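Local coordinates for protein alpha-1,4-endofucoidanase (Mariniflexile fucanivorans, PDB 6DLH) that hydrolyses alpha-1,4 linkages inside fucoidan, a sulfated fucose polysaccharide, with a retaining mechanism of glycoside hydrolase family 107, and also carries bound calcium ions, at residues D66-L69 with T70-K73; D226-D229 with N230-D234; N246-R249 with I250-A253; Q581-D584 with D585-R588. All coordinates share one frame; numbering follows the deposited sequence.

Interaction 1 of 4, residues D66-L69 with T70-K73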
loop_
_atom_site.group_PDB
_atom_site.type_symbol
_atom_site.label_atom_id
_atom_site.label_comp_id
_atom_site.label_asym_id
_atom_site.label_seq_id
_atom_site.Cartn_x
_atom_site.Cartn_y
_atom_site.Cartn_z
ATOM N N ASP A 66 1.259 -2.789 -9.198
ATOM C CA ASP A 66 1.310 -3.347 -10.547
ATOM C C ASP A 66 2.618 -4.081 -10.848
ATOM O O ASP A 66 2.602 -5.105 -11.525
ATOM C CB ASP A 66 0.954 -2.312 -11.621
ATOM C CG ASP A 66 -0.480 -1.841 -11.476
ATOM O OD1 ASP A 66 -0.743 -1.071 -10.528
ATOM O OD2 ASP A 66 -1.329 -2.280 -12.282
ATOM N N ASP A 67 3.747 -3.544 -10.380
ATOM C CA ASP A 67 5.036 -4.188 -10.591
ATOM C C ASP A 67 5.047 -5.558 -9.913
ATOM O O ASP A 67 5.526 -6.536 -10.490
ATOM C CB ASP A 67 6.194 -3.299 -10.129
ATOM C CG ASP A 67 6.469 -2.131 -11.064
ATOM O OD1 ASP A 67 5.925 -2.135 -12.186
ATOM O OD2 ASP A 67 7.235 -1.227 -10.668
ATOM N N PHE A 68 4.512 -5.614 -8.686
ATOM C CA PHE A 68 4.403 -6.866 -7.959
ATOM C C PHE A 68 3.603 -7.858 -8.801
ATOM O O PHE A 68 4.037 -8.985 -9.022
ATOM C CB PHE A 68 3.833 -6.641 -6.554
ATOM C CG PHE A 68 3.422 -7.886 -5.798
ATOM C CD1 PHE A 68 4.366 -8.690 -5.172
ATOM C CD2 PHE A 68 2.087 -8.245 -5.689
ATOM C CE1 PHE A 68 3.985 -9.815 -4.457
ATOM C CE2 PHE A 68 1.701 -9.368 -4.969
ATOM C CZ PHE A 68 2.652 -10.153 -4.351
ATOM N N LEU A 69 2.446 -7.417 -9.296
ATOM C CA LEU A 69 1.560 -8.314 -10.019
ATOM C C LEU A 69 2.217 -8.806 -11.309
ATOM O O LEU A 69 2.006 -9.959 -11.688
ATOM C CB LEU A 69 0.206 -7.640 -10.259
ATOM C CG LEU A 69 -0.642 -7.418 -9.005
ATOM C CD1 LEU A 69 -2.008 -6.845 -9.360
ATOM C CD2 LEU A 69 -0.796 -8.702 -8.196
ATOM N N THR A 70 3.021 -7.955 -11.962
ATOM C CA THR A 70 3.775 -8.368 -13.141
ATOM C C THR A 70 4.730 -9.499 -12.763
ATOM O O THR A 70 4.794 -10.514 -13.451
ATOM C CB THR A 70 4.558 -7.206 -13.773
ATOM O OG1 THR A 70 3.569 -6.346 -14.334
ATOM C CG2 THR A 70 5.539 -7.636 -14.850
ATOM N N GLN A 71 5.451 -9.313 -11.653
ATOM C CA GLN A 71 6.438 -10.272 -11.189
ATOM C C GLN A 71 5.812 -11.641 -10.918
ATOM O O GLN A 71 6.488 -12.653 -11.087
ATOM C CB GLN A 71 7.169 -9.745 -9.953
ATOM C CG GLN A 71 8.392 -10.562 -9.560
ATOM C CD GLN A 71 8.893 -10.187 -8.186
ATOM O OE1 GLN A 71 8.118 -9.818 -7.305
ATOM N NE2 GLN A 71 10.200 -10.285 -7.991
ATOM N N ILE A 72 4.537 -11.687 -10.507
ATOM C CA ILE A 72 3.958 -12.951 -10.069
ATOM C C ILE A 72 2.996 -13.510 -11.120
ATOM O O ILE A 72 2.170 -14.375 -10.809
ATOM C CB ILE A 72 3.320 -12.836 -8.666
ATOM C CG1 ILE A 72 2.117 -11.884 -8.642
ATOM C CG2 ILE A 72 4.371 -12.469 -7.617
ATOM C CD1 ILE A 72 1.120 -12.194 -7.550
ATOM N N LYS A 73 3.140 -13.043 -12.371
ATOM C CA LYS A 73 2.269 -13.441 -13.468
ATOM C C LYS A 73 2.223 -14.960 -13.595
ATOM O O LYS A 73 1.171 -15.518 -13.889
ATOM C CB LYS A 73 2.762 -12.866 -14.801
ATOM C CG LYS A 73 2.097 -11.573 -15.254
ATOM C CD LYS A 73 2.734 -10.994 -16.510
ATOM C CE LYS A 73 2.232 -11.644 -17.781
ATOM N NZ LYS A 73 0.880 -11.153 -18.144
HETATM O O HOH W 1 4.461 -3.755 -14.301
#
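T70 N donates to D66 O at 2.9 Å, and Q71 N donates to D67 O at 3.0 Å. These are the two sound i to i+4 bonds of the short helix 66-71. Both are fairly straight, at 155° and 159° at the hydrogen. I72 N comes next and is held less firmly. It makes weak bonds to F68 O and to L69 O, consistent with I72 being the first residue past the helical backbone angles. On the outer side a water joins two side chains one turn apart. It donates to D67 OD1 at 3.0 Å and lies 2.7 Å from T70 OG1. The inner side is apolar. I72 CD1 touches F68 CE2 at 3.9 Å and L69 CD2 at 4.0 Å. I72 CG2 sits over one face of the F68 ring, offset toward its rim. I72 CG1 stands between its own backbone N and carbonyl carbon (chi1 65°), which brings the end of this branch between the other two side chains. Replacing I72 by an alanine removes both branches beyond CB, and would probably open a gap between L69 and the F68 ring. The F68 ring also meets W50. The Q71 side chain turns away to bond L397 N through OE1. The helix belongs to the beta-alpha-beta unit 46-49, 66-71, 80-84 of the parallel sheet. F68 and I72 rest on M48 of strand 46-49, while L69 packs on A136 and L137 of helix 129-139.

Interaction 2 of 4, residues D226-D229 with N230-D234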
loop_
_atom_site.group_PDB
_atom_site.type_symbol
_atom_site.label_atom_id
_atom_site.label_comp_id
_atom_site.label_asym_id
_atom_site.label_seq_id
_atom_site.Cartn_x
_atom_site.Cartn_y
_atom_site.Cartn_z
ATOM N N ASP A 226 -5.375 -7.110 13.959
ATOM C CA ASP A 226 -4.230 -7.426 14.792
ATOM C C ASP A 226 -4.384 -6.738 16.147
ATOM O O ASP A 226 -5.156 -5.789 16.272
ATOM C CB ASP A 226 -2.949 -6.963 14.094
ATOM C CG ASP A 226 -1.674 -7.642 14.563
ATOM O OD1 ASP A 226 -1.768 -8.574 15.388
ATOM O OD2 ASP A 226 -0.592 -7.233 14.082
ATOM N N SER A 227 -3.640 -7.228 17.150
ATOM C CA SER A 227 -3.539 -6.600 18.460
ATOM C C SER A 227 -4.908 -6.475 19.124
ATOM O O SER A 227 -5.110 -5.590 19.950
ATOM C CB SER A 227 -2.858 -5.258 18.364
ATOM O OG SER A 227 -1.512 -5.410 17.950
ATOM N N ALA A 228 -5.822 -7.386 18.766
ATOM C CA ALA A 228 -7.223 -7.339 19.156
ATOM C C ALA A 228 -7.396 -7.616 20.652
ATOM O O ALA A 228 -8.143 -6.911 21.318
ATOM C CB ALA A 228 -8.024 -8.292 18.301
ATOM N N ASP A 229 -6.702 -8.625 21.189
ATOM C CA ASP A 229 -6.829 -8.912 22.610
ATOM C C ASP A 229 -6.112 -7.845 23.436
ATOM O O ASP A 229 -6.518 -7.572 24.563
ATOM C CB ASP A 229 -6.428 -10.344 22.980
ATOM C CG ASP A 229 -4.984 -10.698 22.669
ATOM O OD1 ASP A 229 -4.284 -9.863 22.065
ATOM O OD2 ASP A 229 -4.569 -11.816 23.035
ATOM N N ASN A 230 -5.052 -7.245 22.873
ATOM C CA ASN A 230 -4.299 -6.209 23.566
ATOM C C ASN A 230 -5.220 -5.053 23.961
ATOM O O ASN A 230 -5.112 -4.530 25.068
ATOM C CB ASN A 230 -3.135 -5.662 22.735
ATOM C CG ASN A 230 -2.107 -6.701 22.336
ATOM O OD1 ASN A 230 -2.377 -7.580 21.521
ATOM N ND2 ASN A 230 -0.906 -6.583 22.877
ATOM N N VAL A 231 -6.115 -4.647 23.047
ATOM C CA VAL A 231 -6.878 -3.421 23.232
ATOM C C VAL A 231 -8.337 -3.724 23.578
ATOM O O VAL A 231 -8.918 -3.045 24.422
ATOM C CB VAL A 231 -6.750 -2.442 22.045
ATOM C CG1 VAL A 231 -7.260 -3.033 20.736
ATOM C CG2 VAL A 231 -7.435 -1.114 22.335
ATOM N N MET A 232 -8.925 -4.734 22.932
ATOM C CA MET A 232 -10.331 -5.033 23.152
ATOM C C MET A 232 -10.547 -5.802 24.452
ATOM O O MET A 232 -11.569 -5.613 25.109
ATOM C CB MET A 232 -10.933 -5.804 21.977
ATOM C CG MET A 232 -11.211 -4.895 20.821
ATOM S SD MET A 232 -11.012 -5.662 19.220
ATOM C CE MET A 232 -12.632 -6.359 18.940
ATOM N N GLU A 233 -9.583 -6.658 24.819
ATOM C CA GLU A 233 -9.693 -7.425 26.050
ATOM C C GLU A 233 -9.007 -6.679 27.190
ATOM O O GLU A 233 -9.675 -6.192 28.096
ATOM C CB GLU A 233 -9.163 -8.848 25.865
ATOM C CG GLU A 233 -9.066 -9.636 27.159
ATOM C CD GLU A 233 -8.563 -11.059 26.993
ATOM O OE1 GLU A 233 -7.987 -11.366 25.935
ATOM O OE2 GLU A 233 -8.750 -11.856 27.921
ATOM N N ASP A 234 -7.674 -6.584 27.118
ATOM C CA ASP A 234 -6.845 -6.111 28.216
ATOM C C ASP A 234 -7.163 -4.661 28.590
ATOM O O ASP A 234 -7.002 -4.280 29.747
ATOM C CB ASP A 234 -5.354 -6.271 27.908
ATOM C CG ASP A 234 -4.842 -7.700 27.981
ATOM O OD1 ASP A 234 -5.671 -8.629 28.093
ATOM O OD2 ASP A 234 -3.613 -7.869 27.923
#
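A228 and M232 face each other along one side of the short helix 228-233, which follows strand 222-226 of the parallel sheet. S227 is its N-cap residue, but its side chain makes no capping bond. The helix includes a wider pi-type turn. The tight side is buried. A backbone bond, M232 N to A228 O at 2.8 Å, holds the turn, and the side chains on it are apolar. M232 SD lies 4.1 Å from A228 CB. CG of M232 stands beside its own backbone N (chi1 -77°), and the next torsion, 147°, carries SD toward the A228 methyl. Both residues pack on F269 of strand 266-269, an outermost strand of the parallel sheet, and M232 also touches I250 and Y251 of helix 249-259. V231 packs on M201 of helix 198-216, and its CG1 comes within 3.4 Å of S227 O. The other side is looser and more polar. E233 reaches back fully extended, and its OE1 lies 3.5 Å from D229 CB. The two acids do not pair: D229 OD2 and E233 OE1 are 4.5 Å apart, and their like charges probably disfavour a closer approach. D229 OD2 instead bonds S272 OG. At the exposed end the D234 backbone matters most, because D229 O accepts two donors. E233 N approaches from above the carbonyl plane at 3.2 Å, and D234 N comes nearly in line with the C=O bond at 3.0 Å.

Interaction 3 of 4, residues N246-R249 with I250-A253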
loop_
_atom_site.group_PDB
_atom_site.type_symbol
_atom_site.label_atom_id
_atom_site.label_comp_id
_atom_site.label_asym_id
_atom_site.label_seq_id
_atom_site.Cartn_x
_atom_site.Cartn_y
_atom_site.Cartn_z
ATOM N N ASN A 246 -22.691 -9.936 24.938
ATOM C CA ASN A 246 -22.512 -8.762 25.777
ATOM C C ASN A 246 -21.057 -8.642 26.229
ATOM O O ASN A 246 -20.641 -7.590 26.715
ATOM C CB ASN A 246 -23.483 -8.767 26.960
ATOM C CG ASN A 246 -24.925 -8.595 26.530
ATOM O OD1 ASN A 246 -25.382 -7.475 26.306
ATOM N ND2 ASN A 246 -25.643 -9.699 26.405
ATOM N N ASP A 247 -20.283 -9.722 26.064
ATOM C CA ASP A 247 -18.875 -9.700 26.431
ATOM C C ASP A 247 -18.010 -9.251 25.252
ATOM O O ASP A 247 -16.865 -8.849 25.450
ATOM C CB ASP A 247 -18.422 -11.040 27.017
ATOM C CG ASP A 247 -19.124 -11.399 28.316
ATOM O OD1 ASP A 247 -19.473 -10.472 29.075
ATOM O OD2 ASP A 247 -19.317 -12.602 28.557
ATOM N N GLN A 248 -18.572 -9.312 24.036
ATOM C CA GLN A 248 -17.809 -9.094 22.814
ATOM C C GLN A 248 -18.467 -8.007 21.964
ATOM O O GLN A 248 -18.849 -8.262 20.822
ATOM C CB GLN A 248 -17.723 -10.396 22.015
ATOM C CG GLN A 248 -17.250 -11.596 22.824
ATOM C CD GLN A 248 -17.193 -12.856 21.997
ATOM O OE1 GLN A 248 -17.628 -12.896 20.848
ATOM N NE2 GLN A 248 -16.648 -13.908 22.585
ATOM N N ARG A 249 -18.591 -6.795 22.522
ATOM C CA ARG A 249 -19.352 -5.745 21.860
ATOM C C ARG A 249 -18.473 -5.039 20.833
ATOM O O ARG A 249 -18.935 -4.729 19.735
ATOM C CB ARG A 249 -19.962 -4.761 22.866
ATOM C CG ARG A 249 -21.204 -5.277 23.582
ATOM C CD ARG A 249 -22.389 -5.491 22.660
ATOM N NE ARG A 249 -23.573 -5.970 23.363
ATOM C CZ ARG A 249 -24.669 -6.439 22.771
ATOM N NH1 ARG A 249 -25.689 -6.860 23.500
ATOM N NH2 ARG A 249 -24.745 -6.488 21.453
ATOM N N ILE A 250 -17.210 -4.795 21.211
ATOM C CA ILE A 250 -16.223 -4.218 20.313
ATOM C C ILE A 250 -15.994 -5.167 19.137
ATOM O O ILE A 250 -15.949 -4.724 17.992
ATOM C CB ILE A 250 -14.919 -3.875 21.060
ATOM C CG1 ILE A 250 -15.200 -3.106 22.355
ATOM C CG2 ILE A 250 -13.967 -3.126 20.140
ATOM C CD1 ILE A 250 -13.968 -2.743 23.156
ATOM N N TYR A 251 -15.877 -6.471 19.426
ATOM C CA TYR A 251 -15.727 -7.475 18.385
ATOM C C TYR A 251 -16.877 -7.352 17.391
ATOM O O TYR A 251 -16.663 -7.445 16.182
ATOM C CB TYR A 251 -15.574 -8.878 18.982
ATOM C CG TYR A 251 -14.268 -9.090 19.708
ATOM C CD1 TYR A 251 -13.104 -9.426 19.025
ATOM C CD2 TYR A 251 -14.188 -8.929 21.081
ATOM C CE1 TYR A 251 -11.901 -9.606 19.693
ATOM C CE2 TYR A 251 -12.992 -9.101 21.761
ATOM C CZ TYR A 251 -11.847 -9.446 21.067
ATOM O OH TYR A 251 -10.672 -9.604 21.747
ATOM N N GLN A 252 -18.079 -7.105 17.928
ATOM C CA GLN A 252 -19.299 -6.964 17.148
ATOM C C GLN A 252 -19.247 -5.690 16.310
ATOM O O GLN A 252 -19.587 -5.708 15.128
ATOM C CB GLN A 252 -20.520 -6.921 18.069
ATOM C CG GLN A 252 -21.841 -7.029 17.318
ATOM C CD GLN A 252 -23.036 -7.096 18.237
ATOM O OE1 GLN A 252 -23.028 -6.525 19.329
ATOM N NE2 GLN A 252 -24.073 -7.791 17.792
ATOM N N ALA A 253 -18.819 -4.589 16.937
ATOM C CA ALA A 253 -18.798 -3.294 16.280
ATOM C C ALA A 253 -17.971 -3.388 14.999
ATOM O O ALA A 253 -18.406 -2.936 13.939
ATOM C CB ALA A 253 -18.271 -2.236 17.222
HETATM O O HOH W 2 -26.473 -8.206 19.520
#
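The N-terminal turn of helix 249-259 carries this contact, with Q248 at the N-cap position and R249 and Q252 side by side on its surface. The two side chains point the same way, with guanidinium and amide planes 25° apart. R249 NH2 donates to Q252 OE1 at 2.7 Å. The oxygen sits at the edge of the guanidinium, in its plane, and is met on a lone pair. R249 bends at chi2 (-66°), while Q252 is extended, and this brings the two ends level. A water accepts from both R249 NH2, at 3.1 Å, and Q252 NE2, at 3.0 Å, and so bridges the pair a second time. The other amino group, R249 NH1, donates to N246 OD1 at 2.9 Å, from above the amide carbonyl plane. In the backbone, A253 N bonds R249 O at 2.8 Å and Q252 N bonds Q248 O at 3.2 Å. Q248 CB also touches Y251 CD2. Beyond the turn, Q248 OE1 bonds L286 N, and Y251 OH bonds N271 OD1. With R249 cut back to an alanine, Q252 OE1 and N246 OD1 would probably lose their donor, and the glutamine amide would be freer to turn. Both protein oxygens bonded to the guanidinium here belong to neutral amides. The arginine thus ties the loop before the helix to its first turn by hydrogen bonds, without a salt bridge between these segments.

Interaction 4 of 4, residues Q581-D584 with D585-R588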
loop_
_atom_site.group_PDB
_atom_site.type_symbol
_atom_site.label_atom_id
_atom_site.label_comp_id
_atom_site.label_asym_id
_atom_site.label_seq_id
_atom_site.Cartn_x
_atom_site.Cartn_y
_atom_site.Cartn_z
ATOM N N GLN A 581 6.134 6.301 -15.427
ATOM C CA GLN A 581 4.900 5.537 -15.374
ATOM C C GLN A 581 4.899 4.668 -14.119
ATOM O O GLN A 581 5.853 3.937 -13.878
ATOM C CB GLN A 581 4.773 4.690 -16.639
ATOM C CG GLN A 581 3.453 3.938 -16.720
ATOM C CD GLN A 581 3.243 3.284 -18.062
ATOM O OE1 GLN A 581 4.180 3.091 -18.833
ATOM N NE2 GLN A 581 1.998 2.937 -18.348
ATOM N N ASN A 582 3.822 4.757 -13.326
ATOM C CA ASN A 582 3.674 3.946 -12.127
ATOM C C ASN A 582 2.864 2.695 -12.460
ATOM O O ASN A 582 3.072 1.650 -11.849
ATOM C CB ASN A 582 3.042 4.723 -10.963
ATOM C CG ASN A 582 3.985 5.682 -10.258
ATOM O OD1 ASN A 582 5.169 5.765 -10.584
ATOM N ND2 ASN A 582 3.468 6.408 -9.277
ATOM N N SER A 583 1.940 2.822 -13.422
ATOM C CA SER A 583 1.136 1.708 -13.907
ATOM C C SER A 583 0.429 2.090 -15.207
ATOM O O SER A 583 0.652 3.168 -15.750
ATOM C CB SER A 583 0.151 1.234 -12.860
ATOM O OG SER A 583 -0.862 2.198 -12.629
ATOM N N ASP A 584 -0.440 1.194 -15.684
ATOM C CA ASP A 584 -1.192 1.373 -16.916
ATOM C C ASP A 584 -2.151 2.561 -16.826
ATOM O O ASP A 584 -2.655 3.021 -17.849
ATOM C CB ASP A 584 -1.996 0.116 -17.257
ATOM C CG ASP A 584 -1.223 -0.871 -18.112
ATOM O OD1 ASP A 584 -0.022 -0.619 -18.356
ATOM O OD2 ASP A 584 -1.833 -1.882 -18.530
ATOM N N ASP A 585 -2.423 3.038 -15.607
ATOM C CA ASP A 585 -3.440 4.060 -15.441
ATOM C C ASP A 585 -2.902 5.214 -14.602
ATOM O O ASP A 585 -3.661 6.106 -14.236
ATOM C CB ASP A 585 -4.762 3.456 -14.947
ATOM C CG ASP A 585 -4.771 2.935 -13.516
ATOM O OD1 ASP A 585 -3.750 3.095 -12.808
ATOM O OD2 ASP A 585 -5.815 2.371 -13.113
ATOM N N THR A 586 -1.593 5.205 -14.319
ATOM C CA THR A 586 -1.035 6.154 -13.369
ATOM C C THR A 586 0.382 6.554 -13.768
ATOM O O THR A 586 1.267 5.708 -13.911
ATOM C CB THR A 586 -1.101 5.609 -11.932
ATOM O OG1 THR A 586 -2.442 5.234 -11.599
ATOM C CG2 THR A 586 -0.599 6.602 -10.909
ATOM N N TRP A 587 0.586 7.868 -13.917
ATOM C CA TRP A 587 1.894 8.436 -14.201
ATOM C C TRP A 587 2.230 9.451 -13.116
ATOM O O TRP A 587 1.337 9.998 -12.473
ATOM C CB TRP A 587 1.925 9.077 -15.595
ATOM C CG TRP A 587 1.654 8.120 -16.715
ATOM C CD1 TRP A 587 0.484 7.460 -16.972
ATOM C CD2 TRP A 587 2.573 7.717 -17.745
ATOM N NE1 TRP A 587 0.611 6.677 -18.089
ATOM C CE2 TRP A 587 1.884 6.810 -18.582
ATOM C CE3 TRP A 587 3.907 8.020 -18.033
ATOM C CZ2 TRP A 587 2.487 6.213 -19.688
ATOM C CZ3 TRP A 587 4.502 7.430 -19.128
ATOM C CH2 TRP A 587 3.800 6.542 -19.946
ATOM N N ARG A 588 3.529 9.704 -12.943
ATOM C CA ARG A 588 4.015 10.546 -11.864
ATOM C C ARG A 588 4.937 11.621 -12.432
ATOM O O ARG A 588 5.841 11.314 -13.204
ATOM C CB ARG A 588 4.758 9.681 -10.840
ATOM C CG ARG A 588 5.653 10.451 -9.879
ATOM C CD ARG A 588 4.960 10.843 -8.586
ATOM N NE ARG A 588 5.776 11.760 -7.799
ATOM C CZ ARG A 588 6.638 11.397 -6.855
ATOM N NH1 ARG A 588 6.799 10.118 -6.560
ATOM N NH2 ARG A 588 7.335 12.320 -6.212
#
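T586 O accepts two backbone N-H groups, N582 N at 2.8 Å and S583 N at 3.0 Å. Two successive residues facing one make a classic beta bulge. S583 N lies in the carbonyl plane, on a lone pair, while N582 N is tilted from that plane. A type I turn from S583 to T586 closes the hairpin, with a weak bond from T586 N to S583 O. On one face of the hairpin Q581 lies over the indole of W587. Its CB stands 3.6 Å from the centroid of the six-membered ring, a CH-pi contact. Its extended chain carries the amide on across the ring, with the planes 15° apart and stacked. Q581 CD is 3.4 Å from W587 CZ2. Q581 NE2 then donates to S583 O at 2.9 Å, which fixes the turn of the amide. W587 NE1 is buried without a partner in the model. On the other face T586 OG1 donates to D585 OD1 and also bonds R64 NE. The strands 578-583 and 586-590 belong to a three-stranded sheet of a bacterial Ig-like domain, one of several after the parallel-sheet part. Strand 586-590 is its middle strand, between 550-553 and 578-583, and W587 packs across on T567 and I568 of strand 567-572.

The four contacts follow one another in series along the chain, and none nests in or crosses another. Each spans one continuous stretch, so the turns they close are local. Interaction 1 lies on helix 66-71 and its end, between strands 46-49 and 80-84 of the parallel sheet. Interactions 2 and 3 lie on consecutive helices, 228-233 and 249-259, which pack together: M232 touches both I250 and Y251. Their centres are 12 Å apart. Interaction 4 is a hairpin of one of the later Ig-like domains. It returns to interaction 1, where D66 OD1 packs on S583 CB at 3.4 Å, and so joins that domain to the part holding the parallel sheet. Interaction 2 lies about 39 Å from interaction 4, centre to centre.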